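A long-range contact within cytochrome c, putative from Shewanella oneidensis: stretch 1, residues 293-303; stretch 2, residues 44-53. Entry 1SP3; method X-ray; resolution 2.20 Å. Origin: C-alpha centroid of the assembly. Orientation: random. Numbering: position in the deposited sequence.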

# COMPACT_ATOMS: atom_id res chain seq x y z
N GLY A 293 0.82 -1.99 16.95
CA GLY A 293 0.36 -3.16 16.20
C GLY A 293 -1.11 -3.02 15.76
O GLY A 293 -1.58 -3.74 14.90
N THR A 294 -1.86 -2.09 16.34
CA THR A 294 -3.22 -1.92 15.85
C THR A 294 -3.38 -0.54 15.21
O THR A 294 -2.63 0.41 15.50
CB THR A 294 -4.31 -2.16 16.98
OG1 THR A 294 -3.99 -1.32 18.07
CG2 THR A 294 -4.13 -3.48 17.66
N ALA A 295 -4.39 -0.45 14.34
CA ALA A 295 -4.63 0.74 13.61
C ALA A 295 -6.16 0.97 13.58
O ALA A 295 -7.00 0.02 13.60
CB ALA A 295 -4.07 0.57 12.20
N ASN A 296 -6.54 2.22 13.54
CA ASN A 296 -7.92 2.51 13.24
C ASN A 296 -8.13 2.64 11.74
O ASN A 296 -7.22 3.02 11.01
CB ASN A 296 -8.41 3.76 14.01
CG ASN A 296 -9.90 3.63 14.41
OD1 ASN A 296 -10.59 2.69 13.94
ND2 ASN A 296 -10.37 4.50 15.27
N ALA A 297 -9.35 2.33 11.28
CA ALA A 297 -9.69 2.53 9.88
C ALA A 297 -11.12 3.06 9.67
O ALA A 297 -12.04 2.64 10.32
CB ALA A 297 -9.46 1.25 9.05
N TYR A 298 -11.27 3.95 8.69
CA TYR A 298 -12.56 4.37 8.20
C TYR A 298 -13.13 3.26 7.32
O TYR A 298 -12.44 2.76 6.42
CB TYR A 298 -12.43 5.69 7.40
CG TYR A 298 -13.82 6.11 6.87
CD1 TYR A 298 -14.69 6.88 7.67
CD2 TYR A 298 -14.28 5.65 5.64
CE1 TYR A 298 -15.99 7.22 7.22
CE2 TYR A 298 -15.60 6.02 5.15
CZ TYR A 298 -16.44 6.80 5.98
OH TYR A 298 -17.73 7.16 5.57
N MET A 299 -14.35 2.82 7.59
CA MET A 299 -14.92 1.79 6.75
C MET A 299 -16.18 2.29 6.06
O MET A 299 -16.78 3.30 6.50
CB MET A 299 -15.29 0.56 7.55
CG MET A 299 -14.18 0.05 8.42
SD MET A 299 -13.10 -0.82 7.33
CE MET A 299 -14.06 -2.15 6.77
N ALA A 300 -16.55 1.61 4.96
CA ALA A 300 -17.65 2.09 4.15
C ALA A 300 -18.88 2.19 4.98
O ALA A 300 -19.17 1.35 5.75
CB ALA A 300 -17.87 1.18 2.95
N GLY A 301 -19.59 3.31 4.84
CA GLY A 301 -20.75 3.56 5.66
C GLY A 301 -20.54 4.27 6.98
O GLY A 301 -21.54 4.63 7.55
N ASP A 302 -19.30 4.44 7.48
CA ASP A 302 -19.06 5.07 8.78
C ASP A 302 -19.50 6.54 8.66
O ASP A 302 -19.26 7.15 7.65
CB ASP A 302 -17.56 5.13 9.06
CG ASP A 302 -16.98 3.81 9.53
OD1 ASP A 302 -17.68 2.78 9.52
OD2 ASP A 302 -15.82 3.73 9.98
N LYS A 303 -20.13 7.10 9.70
CA LYS A 303 -20.37 8.54 9.65
C LYS A 303 -19.06 9.34 9.77
O LYS A 303 -18.08 8.89 10.37
CB LYS A 303 -21.36 8.96 10.76
CG LYS A 303 -22.80 8.47 10.42
CD LYS A 303 -23.77 9.60 10.04
CE LYS A 303 -23.97 10.59 11.22
NZ LYS A 303 -24.86 11.81 10.92
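Stretch 2, residues 44-53: EQKLPDRTVV

Leu47 lies at the apolar centre of the contact. Its CD2 is 3.9 Å from Ala297 CB and 3.4 Å from Ala295 O, and its CD1 is 4.1 Å from Met299 CG. Met299 then bends, with all three chi angles m, and its CE rests 3.9 Å from Val52 CB.

Stretch 2 is a beta hairpin. Strands 44-47 and 50-53 are joined by a type I turn from Leu47 to Arg50, and Gln45 and Val52 pair through N-to-O bonds of 2.9 Å both ways. Strand 44-47 crosses strand 295-297 at -100°, close to perpendicular. The axes approach to 6.6 Å, and the nearest CA atoms are those of Asn296 and Leu47, at 5.3 Å. No direct backbone hydrogen bond joins the stretches. Water 1 bridges them instead, accepting from Ala295 N (3.0 Å) and donating to Lys46 O (2.6 Å).

Farther out, Pro48 CD packs 3.3 Å from Asn296 OD1. Water 2 donates to Asn296 OD1 (2.7 Å) and to Asp49 OD1 (2.5 Å).

At the polar edge, the extended Arg50 side chain forms a two-pronged salt bridge with Asp302: NH1 to OD1 is 3.1 Å and NH2 to OD2 is 2.7 Å. Met299 CG covers one face of the guanidinium. Asp302 OD2 also accepts from Met299 N (2.9 Å), which ties the carboxylate to its own type II turn.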

# COMPACT_ATOMS: atom_id res chain seq x y z
N GLU A 44 -8.62 -9.92 7.75
CA GLU A 44 -9.35 -9.54 8.93
C GLU A 44 -8.55 -8.52 9.71
O GLU A 44 -7.35 -8.64 9.87
CB GLU A 44 -9.67 -10.80 9.77
CG GLU A 44 -10.38 -10.49 11.09
CD GLU A 44 -10.78 -11.75 11.87
OE1 GLU A 44 -9.83 -12.44 12.38
OE2 GLU A 44 -12.03 -12.04 11.97
N GLN A 45 -9.17 -7.50 10.24
CA GLN A 45 -8.43 -6.53 11.04
C GLN A 45 -9.21 -6.13 12.28
O GLN A 45 -10.40 -5.78 12.19
CB GLN A 45 -8.08 -5.29 10.18
CG GLN A 45 -7.19 -4.27 10.82
CD GLN A 45 -6.83 -3.18 9.81
OE1 GLN A 45 -7.03 -3.38 8.64
NE2 GLN A 45 -6.32 -2.06 10.26
N LYS A 46 -8.50 -6.10 13.41
CA LYS A 46 -9.01 -5.75 14.71
C LYS A 46 -8.83 -4.24 14.91
O LYS A 46 -7.71 -3.77 15.14
CB LYS A 46 -8.33 -6.66 15.76
CG LYS A 46 -8.88 -6.55 17.19
CD LYS A 46 -8.32 -7.72 18.14
CE LYS A 46 -8.80 -7.60 19.63
NZ LYS A 46 -9.66 -6.37 19.80
N LEU A 47 -9.92 -3.48 14.68
CA LEU A 47 -10.05 -2.05 14.99
C LEU A 47 -10.30 -1.77 16.51
O LEU A 47 -10.76 -2.65 17.23
CB LEU A 47 -11.18 -1.42 14.12
CG LEU A 47 -11.07 -1.64 12.59
CD1 LEU A 47 -12.20 -0.88 11.87
CD2 LEU A 47 -9.63 -1.32 11.97
N PRO A 48 -10.07 -0.58 17.01
CA PRO A 48 -10.24 -0.32 18.44
C PRO A 48 -11.55 -0.87 19.04
O PRO A 48 -11.53 -1.46 20.14
CB PRO A 48 -10.19 1.21 18.50
CG PRO A 48 -9.22 1.54 17.44
CD PRO A 48 -9.65 0.65 16.31
N ASP A 49 -12.64 -0.77 18.27
CA ASP A 49 -13.99 -1.00 18.76
C ASP A 49 -14.74 -2.17 18.08
O ASP A 49 -15.88 -2.40 18.40
CB ASP A 49 -14.80 0.27 18.49
CG ASP A 49 -14.77 0.71 17.01
OD1 ASP A 49 -13.63 0.83 16.39
OD2 ASP A 49 -15.86 0.97 16.38
N ARG A 50 -14.13 -2.83 17.11
CA ARG A 50 -14.79 -3.87 16.29
C ARG A 50 -13.77 -4.64 15.44
O ARG A 50 -12.70 -4.09 15.11
CB ARG A 50 -15.86 -3.25 15.35
CG ARG A 50 -15.38 -1.98 14.60
CD ARG A 50 -16.36 -1.35 13.51
NE ARG A 50 -15.70 -0.18 12.94
CZ ARG A 50 -16.15 0.59 11.96
NH1 ARG A 50 -17.33 0.33 11.35
NH2 ARG A 50 -15.36 1.65 11.57
N THR A 51 -14.06 -5.91 15.10
CA THR A 51 -13.28 -6.66 14.09
C THR A 51 -13.99 -6.59 12.71
O THR A 51 -15.23 -6.73 12.61
CB THR A 51 -13.05 -8.13 14.48
OG1 THR A 51 -12.29 -8.16 15.69
CG2 THR A 51 -12.19 -8.83 13.52
N VAL A 52 -13.21 -6.29 11.67
CA VAL A 52 -13.79 -6.09 10.36
C VAL A 52 -13.06 -6.93 9.36
O VAL A 52 -12.00 -7.46 9.61
CB VAL A 52 -13.71 -4.60 9.84
CG1 VAL A 52 -14.69 -3.71 10.62
CG2 VAL A 52 -12.25 -4.06 9.86
N VAL A 53 -13.70 -7.07 8.22
CA VAL A 53 -13.07 -7.59 7.04
C VAL A 53 -12.62 -6.41 6.19
O VAL A 53 -13.41 -5.68 5.65
CB VAL A 53 -13.94 -8.66 6.33
CG1 VAL A 53 -13.28 -9.07 4.96
CG2 VAL A 53 -14.04 -9.90 7.25
O HOH W 1 -5.73 -2.97 13.59
O HOH W 2 -13.20 1.97 14.24